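Local coordinates for Zn-dependent hydrolase of metallo-beta-lactamase superfamily TM0207 (PDB 1VJN), which is a putative zinc-dependent hydrolase of the metallo-beta-lactamase superfamily, whose natural substrate is not established, at residues 146-150 with 181-185; 27-32 with 83-87; 74-78 with 105-109. All coordinates share one frame. Numbering follows the deposited sequence.

Interaction 1. Residues 146-150 with 181-185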
ATOM      1  N   VAL A 146      -1.345   2.080  10.143  1.00 18.75           N
ATOM      2  CA  VAL A 146      -0.961   2.788  11.346  1.00 19.60           C
ATOM      3  C   VAL A 146      -1.978   2.754  12.502  1.00 19.57           C
ATOM      4  O   VAL A 146      -1.816   3.487  13.476  1.00 21.69           O
ATOM      5  CB  VAL A 146      -0.691   4.295  11.023  1.00 17.25           C
ATOM      6  CG1 VAL A 146       0.411   4.437   9.963  1.00 18.46           C
ATOM      7  CG2 VAL A 146      -1.989   5.048  10.591  1.00 17.97           C
ATOM      8  N   GLY A 147      -3.023   1.936  12.404  1.00 20.10           N
ATOM      9  CA  GLY A 147      -4.071   1.930  13.435  1.00 20.88           C
ATOM     10  C   GLY A 147      -3.764   1.228  14.753  1.00 19.45           C
ATOM     11  O   GLY A 147      -4.524   1.408  15.705  1.00 15.44           O
ATOM     12  N   GLY A 148      -2.743   0.361  14.802  1.00 18.97           N
ATOM     13  CA  GLY A 148      -2.180  -0.117  16.095  1.00 23.46           C
ATOM     14  C   GLY A 148      -2.560  -1.401  16.852  1.00 28.52           C
ATOM     15  O   GLY A 148      -1.797  -1.865  17.743  1.00 34.05           O
ATOM     16  N   THR A 149      -3.698  -1.988  16.565  1.00 28.63           N
ATOM     17  CA  THR A 149      -4.100  -3.207  17.323  1.00 26.31           C
ATOM     18  C   THR A 149      -4.062  -4.421  16.390  1.00 26.09           C
ATOM     19  O   THR A 149      -3.424  -5.428  16.670  1.00 24.83           O
ATOM     20  CB  THR A 149      -5.520  -2.965  17.830  1.00 25.93           C
ATOM     21  OG1 THR A 149      -5.459  -1.968  18.841  1.00 24.25           O
ATOM     22  CG2 THR A 149      -6.134  -4.160  18.542  1.00 28.11           C
ATOM     23  N   TYR A 150      -4.744  -4.274  15.253  1.00 23.89           N
ATOM     24  CA  TYR A 150      -4.870  -5.288  14.202  1.00 24.96           C
ATOM     25  C   TYR A 150      -3.665  -5.234  13.255  1.00 24.76           C
ATOM     26  O   TYR A 150      -3.426  -6.157  12.490  1.00 25.80           O
ATOM     27  CB  TYR A 150      -6.151  -5.014  13.411  1.00 21.99           C
ATOM     28  CG  TYR A 150      -7.280  -4.818  14.364  1.00 26.54           C
ATOM     29  CD1 TYR A 150      -7.756  -5.885  15.122  1.00 24.44           C
ATOM     30  CD2 TYR A 150      -7.820  -3.549  14.589  1.00 26.61           C
ATOM     31  CE1 TYR A 150      -8.779  -5.707  16.050  1.00 28.96           C
ATOM     32  CE2 TYR A 150      -8.836  -3.358  15.500  1.00 33.71           C
ATOM     33  CZ  TYR A 150      -9.315  -4.435  16.234  1.00 34.98           C
ATOM     34  OH  TYR A 150     -10.321  -4.240  17.162  1.00 37.65           O
ATOM     35  N   PHE A 181     -13.377   0.988  16.293  1.00 17.55           N
ATOM     36  CA  PHE A 181     -13.057   0.187  17.476  1.00 16.51           C
ATOM     37  C   PHE A 181     -11.596  -0.259  17.509  1.00 15.62           C
ATOM     38  O   PHE A 181     -11.100  -0.945  16.598  1.00 15.40           O
ATOM     39  CB  PHE A 181     -13.998  -1.019  17.587  1.00 14.13           C
ATOM     40  CG  PHE A 181     -14.021  -1.628  18.945  1.00 12.59           C
ATOM     41  CD1 PHE A 181     -14.876  -1.161  19.917  1.00 15.64           C
ATOM     42  CD2 PHE A 181     -13.156  -2.675  19.252  1.00 22.46           C
ATOM     43  CE1 PHE A 181     -14.869  -1.713  21.188  1.00 11.03           C
ATOM     44  CE2 PHE A 181     -13.146  -3.240  20.529  1.00 16.96           C
ATOM     45  CZ  PHE A 181     -13.996  -2.760  21.483  1.00 12.55           C
ATOM     46  N   ASN A 182     -10.902   0.172  18.552  1.00 20.74           N
ATOM     47  CA  ASN A 182      -9.480  -0.089  18.699  1.00 24.15           C
ATOM     48  C   ASN A 182      -8.645   0.299  17.515  1.00 25.20           C
ATOM     49  O   ASN A 182      -7.705  -0.437  17.146  1.00 30.65           O
ATOM     50  CB  ASN A 182      -9.227  -1.578  18.971  1.00 27.49           C
ATOM     51  CG  ASN A 182      -9.386  -1.929  20.390  1.00 26.77           C
ATOM     52  OD1 ASN A 182      -9.241  -1.082  21.279  1.00 24.46           O
ATOM     53  ND2 ASN A 182      -9.662  -3.183  20.639  1.00 28.24           N
ATOM     54  N   LEU A 183      -8.962   1.428  16.895  1.00 23.38           N
ATOM     55  CA  LEU A 183      -8.114   1.946  15.837  1.00 20.13           C
ATOM     56  C   LEU A 183      -7.712   3.374  16.185  1.00 21.35           C
ATOM     57  O   LEU A 183      -8.561   4.174  16.495  1.00 18.23           O
ATOM     58  CB  LEU A 183      -8.863   1.978  14.535  1.00 20.64           C
ATOM     59  CG  LEU A 183      -9.135   0.703  13.792  1.00 27.62           C
ATOM     60  CD1 LEU A 183      -9.836   1.077  12.509  1.00 31.21           C
ATOM     61  CD2 LEU A 183      -7.816  -0.028  13.515  1.00 31.02           C
ATOM     62  N   LEU A 184      -6.425   3.688  16.094  1.00 21.58           N
ATOM     63  CA  LEU A 184      -5.946   5.024  16.404  1.00 18.58           C
ATOM     64  C   LEU A 184      -6.206   5.967  15.238  1.00 18.16           C
ATOM     65  O   LEU A 184      -6.271   5.541  14.082  1.00 15.79           O
ATOM     66  CB  LEU A 184      -4.454   4.983  16.711  1.00 21.57           C
ATOM     67  CG  LEU A 184      -4.048   4.178  17.953  1.00 22.81           C
ATOM     68  CD1 LEU A 184      -2.546   3.930  17.999  1.00 24.97           C
ATOM     69  CD2 LEU A 184      -4.538   4.854  19.267  1.00 23.93           C
ATOM     70  N   PRO A 185      -6.361   7.255  15.533  1.00 18.58           N
ATOM     71  CA  PRO A 185      -6.490   8.246  14.492  1.00 18.71           C
ATOM     72  C   PRO A 185      -5.181   8.415  13.699  1.00 18.65           C
ATOM     73  O   PRO A 185      -4.118   8.167  14.232  1.00 18.19           O
ATOM     74  CB  PRO A 185      -6.828   9.512  15.259  1.00 21.60           C
ATOM     75  CG  PRO A 185      -6.226   9.308  16.574  1.00 17.38           C
ATOM     76  CD  PRO A 185      -6.445   7.860  16.881  1.00 17.64           C
TER
HETATM   77  O   HOH W   1      -1.779   6.379  13.962  1.00 29.77           O
HETATM   78  O   HOH W   2      -4.929   0.645  18.177  1.00 27.59           O
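The ring of Y150 lies beside the 181-185 loop, and its edge meets L183, with Y150 CD2 3.7 Å from L183 CD2. The hydroxyl end reaches further along the loop: Y150 OH is 3.4 Å from N182 CB and sits near the edge of the F181 ring. The backbones are tied by one direct hydrogen bond, from L184 N to G147 O at 3.0 Å and nearly straight. G147 packs tightly here. A CB on G147 would clash with L183 CD2. G148 has positive phi, and a CB there would press on the preceding carbonyl and crowd L184 CD1.

Two waters fill the gaps. One donates to V146 O (2.9 Å) and P185 O (3.0 Å). The other donates to G147 O (2.6 Å) and N182 O (3.2 Å), and accepts from T149 OG1 (2.7 Å). K175 adds a hydrogen bond to L183 O, and L184 packs on P154 of helix 154-163.

The segments belong to loops that follow strands 141-145 and 168-172, parallel neighbours in one sheet. Such pairing of loops beyond the C-terminal ends of adjacent strands is consistent with the metallo-hydrolase/oxidoreductase fold, where loops at strand ends line the active-site side.

Interaction 2. Residues 27-32 with 83-87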
HETATM    1  N   MSE A  27       0.866   2.792 -13.848  1.00 34.28           N
HETATM    2  CA  MSE A  27       2.254   2.930 -14.242  1.00 44.28           C
HETATM    3  C   MSE A  27       2.478   2.062 -15.488  1.00 39.04           C
HETATM    4  O   MSE A  27       2.042   0.915 -15.526  1.00 35.09           O
HETATM    5  CB  MSE A  27       3.193   2.495 -13.101  1.00 43.62           C
HETATM    6  CG  MSE A  27       2.833   1.153 -12.423  1.00 54.03           C
HETATM    7 SE   MSE A  27       4.129   0.506 -10.984  1.00 72.29          SE
HETATM    8  CE  MSE A  27       4.997   2.272 -10.379  1.00 66.09           C
ATOM      9  N   GLU A  28       3.132   2.629 -16.501  1.00 39.54           N
ATOM     10  CA  GLU A  28       3.495   1.906 -17.731  1.00 38.60           C
ATOM     11  C   GLU A  28       2.292   1.598 -18.625  1.00 36.50           C
ATOM     12  O   GLU A  28       2.311   0.593 -19.323  1.00 37.78           O
ATOM     13  CB  GLU A  28       4.199   0.574 -17.408  1.00 40.37           C
ATOM     14  CG  GLU A  28       5.264   0.628 -16.317  1.00 44.07           C
ATOM     15  CD  GLU A  28       6.571   1.216 -16.803  1.00 55.42           C
ATOM     16  OE1 GLU A  28       6.751   1.383 -18.036  1.00 53.52           O
ATOM     17  OE2 GLU A  28       7.417   1.517 -15.935  1.00 61.42           O
ATOM     18  N   GLY A  29       1.257   2.441 -18.615  1.00 34.64           N
ATOM     19  CA  GLY A  29      -0.007   2.129 -19.305  1.00 31.92           C
ATOM     20  C   GLY A  29      -0.691   0.874 -18.742  1.00 30.58           C
ATOM     21  O   GLY A  29      -1.427   0.204 -19.452  1.00 31.63           O
ATOM     22  N   LYS A  30      -0.412   0.521 -17.480  1.00 27.07           N
ATOM     23  CA  LYS A  30      -1.044  -0.620 -16.841  1.00 27.10           C
ATOM     24  C   LYS A  30      -1.652  -0.170 -15.531  1.00 25.59           C
ATOM     25  O   LYS A  30      -1.281   0.858 -15.017  1.00 24.48           O
ATOM     26  CB  LYS A  30      -0.038  -1.740 -16.568  1.00 30.75           C
ATOM     27  CG  LYS A  30       0.626  -2.316 -17.831  1.00 33.95           C
ATOM     28  CD  LYS A  30      -0.415  -2.825 -18.868  1.00 39.49           C
ATOM     29  CE  LYS A  30       0.232  -3.271 -20.203  1.00 38.24           C
ATOM     30  NZ  LYS A  30      -0.496  -2.720 -21.393  1.00 35.27           N
ATOM     31  N   THR A  31      -2.553  -0.979 -15.002  1.00 24.30           N
ATOM     32  CA  THR A  31      -3.255  -0.702 -13.779  1.00 22.27           C
ATOM     33  C   THR A  31      -3.182  -1.869 -12.860  1.00 18.78           C
ATOM     34  O   THR A  31      -3.486  -2.995 -13.224  1.00 16.87           O
ATOM     35  CB  THR A  31      -4.748  -0.385 -14.110  1.00 25.41           C
ATOM     36  OG1 THR A  31      -4.819   0.850 -14.811  1.00 21.86           O
ATOM     37  CG2 THR A  31      -5.564  -0.140 -12.858  1.00 25.93           C
ATOM     38  N   ILE A  32      -2.766  -1.594 -11.634  1.00 19.58           N
ATOM     39  CA  ILE A  32      -2.737  -2.600 -10.571  1.00 18.94           C
ATOM     40  C   ILE A  32      -3.765  -2.200  -9.518  1.00 19.14           C
ATOM     41  O   ILE A  32      -3.832  -1.026  -9.143  1.00 18.92           O
ATOM     42  CB  ILE A  32      -1.357  -2.623  -9.937  1.00 17.57           C
ATOM     43  CG1 ILE A  32      -0.306  -3.036 -10.977  1.00 24.56           C
ATOM     44  CG2 ILE A  32      -1.331  -3.560  -8.798  1.00 20.14           C
ATOM     45  CD1 ILE A  32       1.047  -2.469 -10.735  1.00 33.94           C
ATOM     46  N   VAL A  83       4.375  -8.845 -14.948  1.00 38.62           N
ATOM     47  CA  VAL A  83       3.087  -8.858 -15.559  1.00 41.52           C
ATOM     48  C   VAL A  83       2.992  -7.575 -16.325  1.00 41.61           C
ATOM     49  O   VAL A  83       2.955  -6.496 -15.728  1.00 38.99           O
ATOM     50  CB  VAL A  83       1.965  -8.997 -14.508  1.00 42.98           C
ATOM     51  CG1 VAL A  83       0.603  -8.872 -15.181  1.00 49.07           C
ATOM     52  CG2 VAL A  83       2.080 -10.338 -13.767  1.00 44.48           C
ATOM     53  N   ASN A  84       3.018  -7.703 -17.657  1.00 43.71           N
ATOM     54  CA  ASN A  84       2.791  -6.576 -18.552  1.00 46.23           C
ATOM     55  C   ASN A  84       3.860  -5.472 -18.423  1.00 46.32           C
ATOM     56  O   ASN A  84       3.545  -4.268 -18.468  1.00 47.52           O
ATOM     57  CB  ASN A  84       1.357  -6.018 -18.327  1.00 47.87           C
ATOM     58  CG  ASN A  84       0.242  -7.075 -18.609  1.00 53.05           C
ATOM     59  OD1 ASN A  84      -0.541  -7.454 -17.714  1.00 52.62           O
ATOM     60  ND2 ASN A  84       0.180  -7.543 -19.854  1.00 51.30           N
ATOM     61  N   GLY A  85       5.119  -5.890 -18.271  1.00 45.88           N
ATOM     62  CA  GLY A  85       6.247  -4.959 -18.135  1.00 45.35           C
ATOM     63  C   GLY A  85       6.386  -4.291 -16.768  1.00 45.28           C
ATOM     64  O   GLY A  85       7.196  -3.364 -16.601  1.00 46.21           O
ATOM     65  N   VAL A  86       5.593  -4.724 -15.784  1.00 43.36           N
ATOM     66  CA  VAL A  86       5.787  -4.291 -14.388  1.00 39.11           C
ATOM     67  C   VAL A  86       6.323  -5.482 -13.614  1.00 32.60           C
ATOM     68  O   VAL A  86       5.797  -6.586 -13.740  1.00 31.49           O
ATOM     69  CB  VAL A  86       4.489  -3.727 -13.769  1.00 41.22           C
ATOM     70  CG1 VAL A  86       4.595  -3.556 -12.260  1.00 38.52           C
ATOM     71  CG2 VAL A  86       4.168  -2.369 -14.408  1.00 44.44           C
ATOM     72  N   LYS A  87       7.407  -5.255 -12.869  1.00 28.50           N
ATOM     73  CA  LYS A  87       7.962  -6.251 -11.953  1.00 26.80           C
ATOM     74  C   LYS A  87       7.208  -6.187 -10.611  1.00 24.42           C
ATOM     75  O   LYS A  87       7.080  -5.116  -9.991  1.00 20.73           O
ATOM     76  CB  LYS A  87       9.454  -6.013 -11.720  1.00 28.70           C
ATOM     77  CG  LYS A  87      10.353  -6.435 -12.874  1.00 34.90           C
ATOM     78  CD  LYS A  87      11.703  -5.684 -12.889  1.00 44.06           C
ATOM     79  CE  LYS A  87      12.460  -5.740 -11.518  1.00 51.04           C
ATOM     80  NZ  LYS A  87      13.933  -5.370 -11.626  1.00 51.40           N
TER
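M27 starts the first segment and closes a tight turn. Its N bonds to K30 O at 3.1 Å, and K30 N returns to M27 O at 3.2 Å. The selenomethionine side chain runs past V86, with M27 CG 4.3 Å from V86 CG2. E28 follows with positive phi. Its aliphatic part comes closer, at 3.7 Å from E28 CG to V86 CG2. G29 also has positive phi and completes the turn. K30 then points its CA-to-CB bond across the gap, and its chain lies over N84, with K30 CE 3.5 Å from N84 CB. Further along the strand, I32 ends near the other methyl of V86, at 4.0 Å from I32 CD1 to V86 CG1.

V86 is thus the centre of the contact. It lies at the end of a type I' turn from V83 to V86, in which N84 and G85 have positive phi. No hydrogen bond crosses between the segments, so side-chain packing holds them together. F111 of strand 105-113 touches both M27 and I32 and extends this apolar layer. The arrangement is two beta hairpins, one from each sheet, meeting at one end of the beta sandwich of the metallo-beta-lactamase fold.

Interaction 3. Residues 74-78 with 105-109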
ATOM      1  N   VAL A  74      -4.444 -12.339 -11.090  1.00 15.66           N
ATOM      2  CA  VAL A  74      -4.611 -12.229  -9.643  1.00 16.54           C
ATOM      3  C   VAL A  74      -3.317 -12.760  -9.042  1.00 16.65           C
ATOM      4  O   VAL A  74      -2.942 -13.856  -9.386  1.00 15.44           O
ATOM      5  CB  VAL A  74      -5.733 -13.120  -9.140  1.00 15.28           C
ATOM      6  CG1 VAL A  74      -5.791 -13.063  -7.568  1.00 18.37           C
ATOM      7  CG2 VAL A  74      -7.027 -12.689  -9.745  1.00 19.79           C
ATOM      8  N   ILE A  75      -2.671 -12.016  -8.144  1.00 16.17           N
ATOM      9  CA  ILE A  75      -1.476 -12.490  -7.442  1.00 19.79           C
ATOM     10  C   ILE A  75      -1.802 -12.491  -5.944  1.00 18.77           C
ATOM     11  O   ILE A  75      -2.138 -11.464  -5.376  1.00 17.84           O
ATOM     12  CB  ILE A  75      -0.262 -11.620  -7.744  1.00 17.26           C
ATOM     13  CG1 ILE A  75      -0.021 -11.536  -9.220  1.00 22.01           C
ATOM     14  CG2 ILE A  75       1.008 -12.170  -7.118  1.00 22.85           C
ATOM     15  CD1 ILE A  75       1.070 -10.615  -9.588  1.00 17.88           C
ATOM     16  N   ASP A  76      -1.800 -13.691  -5.346  1.00 20.07           N
ATOM     17  CA  ASP A  76      -2.090 -13.843  -3.939  1.00 22.66           C
ATOM     18  C   ASP A  76      -1.098 -14.756  -3.224  1.00 22.79           C
ATOM     19  O   ASP A  76      -1.406 -15.257  -2.170  1.00 23.49           O
ATOM     20  CB  ASP A  76      -3.502 -14.373  -3.738  1.00 23.62           C
ATOM     21  CG  ASP A  76      -3.742 -15.698  -4.424  1.00 30.32           C
ATOM     22  OD1 ASP A  76      -2.796 -16.343  -4.944  1.00 31.39           O
ATOM     23  OD2 ASP A  76      -4.886 -16.167  -4.522  1.00 44.42           O
ATOM     24  N   ARG A  77       0.093 -14.913  -3.792  1.00 23.63           N
ATOM     25  CA  ARG A  77       1.177 -15.681  -3.202  1.00 21.97           C
ATOM     26  C   ARG A  77       2.489 -14.928  -3.327  1.00 21.56           C
ATOM     27  O   ARG A  77       2.660 -14.157  -4.260  1.00 23.57           O
ATOM     28  CB  ARG A  77       1.300 -17.032  -3.904  1.00 21.78           C
ATOM     29  CG  ARG A  77       0.168 -17.907  -3.580  1.00 25.03           C
ATOM     30  CD  ARG A  77       0.028 -19.147  -4.364  1.00 42.08           C
ATOM     31  NE  ARG A  77      -1.218 -19.764  -3.911  1.00 52.38           N
ATOM     32  CZ  ARG A  77      -1.331 -20.605  -2.878  1.00 57.31           C
ATOM     33  NH1 ARG A  77      -0.254 -21.039  -2.206  1.00 57.50           N
ATOM     34  NH2 ARG A  77      -2.543 -21.060  -2.557  1.00 60.86           N
ATOM     35  N   PRO A  78       3.435 -15.181  -2.412  1.00 19.03           N
ATOM     36  CA  PRO A  78       4.781 -14.581  -2.508  1.00 20.72           C
ATOM     37  C   PRO A  78       5.572 -15.032  -3.772  1.00 22.76           C
ATOM     38  O   PRO A  78       5.222 -16.014  -4.405  1.00 22.70           O
ATOM     39  CB  PRO A  78       5.474 -15.040  -1.219  1.00 20.74           C
ATOM     40  CG  PRO A  78       4.647 -16.078  -0.636  1.00 20.01           C
ATOM     41  CD  PRO A  78       3.304 -16.052  -1.230  1.00 22.50           C
ATOM     42  N   LYS A 105      -2.400 -15.179   6.574  1.00 29.08           N
ATOM     43  CA  LYS A 105      -1.093 -14.698   6.087  1.00 28.17           C
ATOM     44  C   LYS A 105      -1.122 -13.202   5.792  1.00 22.11           C
ATOM     45  O   LYS A 105      -2.184 -12.605   5.801  1.00 25.62           O
ATOM     46  CB  LYS A 105      -0.700 -15.431   4.800  1.00 27.31           C
ATOM     47  CG  LYS A 105      -1.537 -14.992   3.565  1.00 34.48           C
ATOM     48  CD  LYS A 105      -1.533 -16.039   2.502  1.00 35.83           C
ATOM     49  CE  LYS A 105      -2.363 -15.574   1.325  1.00 43.25           C
ATOM     50  NZ  LYS A 105      -2.476 -16.595   0.227  1.00 45.53           N
ATOM     51  N   ASN A 106       0.045 -12.622   5.496  1.00 18.90           N
ATOM     52  CA  ASN A 106       0.139 -11.240   5.019  1.00 17.70           C
ATOM     53  C   ASN A 106       1.231 -11.184   3.989  1.00 19.44           C
ATOM     54  O   ASN A 106       2.375 -11.533   4.256  1.00 21.37           O
ATOM     55  CB  ASN A 106       0.400 -10.241   6.148  1.00 17.88           C
ATOM     56  CG  ASN A 106       0.268  -8.830   5.696  1.00 18.62           C
ATOM     57  OD1 ASN A 106      -0.846  -8.356   5.382  1.00 18.91           O
ATOM     58  ND2 ASN A 106       1.397  -8.146   5.587  1.00 12.44           N
ATOM     59  N   ILE A 107       0.853 -10.796   2.780  1.00 19.53           N
ATOM     60  CA  ILE A 107       1.827 -10.625   1.747  1.00 17.95           C
ATOM     61  C   ILE A 107       1.933  -9.139   1.430  1.00 16.97           C
ATOM     62  O   ILE A 107       0.965  -8.513   1.088  1.00 18.09           O
ATOM     63  CB  ILE A 107       1.447 -11.394   0.524  1.00 16.44           C
ATOM     64  CG1 ILE A 107       1.224 -12.874   0.866  1.00 22.45           C
ATOM     65  CG2 ILE A 107       2.566 -11.290  -0.558  1.00 19.43           C
ATOM     66  CD1 ILE A 107       0.665 -13.666  -0.242  1.00 33.10           C
ATOM     67  N   VAL A 108       3.162  -8.646   1.557  1.00 19.57           N
ATOM     68  CA  VAL A 108       3.609  -7.326   1.149  1.00 21.18           C
ATOM     69  C   VAL A 108       3.954  -7.421  -0.335  1.00 17.51           C
ATOM     70  O   VAL A 108       4.657  -8.342  -0.769  1.00 18.72           O
ATOM     71  CB  VAL A 108       4.894  -6.965   1.949  1.00 19.11           C
ATOM     72  CG1 VAL A 108       5.560  -5.785   1.402  1.00 22.10           C
ATOM     73  CG2 VAL A 108       4.581  -6.829   3.444  1.00 16.84           C
ATOM     74  N   PHE A 109       3.444  -6.501  -1.128  1.00 17.53           N
ATOM     75  CA  PHE A 109       3.773  -6.469  -2.546  1.00 15.60           C
ATOM     76  C   PHE A 109       4.588  -5.269  -2.892  1.00 16.84           C
ATOM     77  O   PHE A 109       4.328  -4.174  -2.410  1.00 17.87           O
ATOM     78  CB  PHE A 109       2.471  -6.487  -3.380  1.00 15.90           C
ATOM     79  CG  PHE A 109       1.839  -7.841  -3.417  1.00 17.27           C
ATOM     80  CD1 PHE A 109       2.383  -8.828  -4.215  1.00 14.18           C
ATOM     81  CD2 PHE A 109       0.727  -8.151  -2.654  1.00 20.39           C
ATOM     82  CE1 PHE A 109       1.850 -10.067  -4.234  1.00 21.72           C
ATOM     83  CE2 PHE A 109       0.201  -9.426  -2.688  1.00 18.99           C
ATOM     84  CZ  PHE A 109       0.737 -10.357  -3.462  1.00 18.57           C
TER
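Segment 74-78 leaves the end of strand 73-75 at D76, while 105-109 is extended throughout. Their directions, taken from I75 to P78 and from K105 to F109, differ by 106°. The two therefore cross steeply and do not pair as strands. Their closest CA atoms belong to P78 and I107, 6.5 Å apart, and no backbone hydrogen bond joins them. Both segments bond instead to the chain around strand 52-54: I75 to V53 and E55, and I107 to S56.

Side chains of K105, I107 and F109 fill the angle between the segments. N106 and V108 alternate with them and are out of reach. I107 meets the bend end-on. Its CD1 is 3.2 Å from D76 O, 3.6 Å from R77 CA and 3.7 Å from P78 CD. The ring of F109 lies against I75, with I75 CG2 3.7 Å from F109 CE1 and I75 O 3.6 Å from F109 CZ. I88 of strand 86-95 touches both I75 and F109. K105 is stretched out from CB to NZ, and K105 NZ donates to D76 O at 2.9 Å. The CA-to-CB bond of D76 points away from 105-109, and its carboxylate forms a long salt bridge with R77, from D76 OD1 to R77 NE at 3.9 Å.

The chemistry is mostly apolar, with one polar tie. The lysine charge meets a neutral carbonyl where the backbone leaves the strand, so the contact is not a salt bridge. It satisfies D76 O at a bend that the I107 and F109 side chains cover with hydrocarbon.

How the interactions relate
Interactions 2 and 3 join the two sheets of the sandwich. Each pairs a segment from the six-stranded sheet with one from the eight-stranded sheet. Strands 86-95 and 105-113 are neighbours in the latter, and the segments of the two contacts alternate along the chain. Their centres are 17 Å apart, with nearest atoms about 4 Å apart. Interaction 1 comes later and joins loops following strands of the eight-stranded sheet. Its centre lies 22 Å from that of interaction 3 and 32 Å from that of interaction 2, on the opposite side of the chain's centre. The contacts thus secure sheet-to-sheet packing and, separately, two loops beyond the sheet.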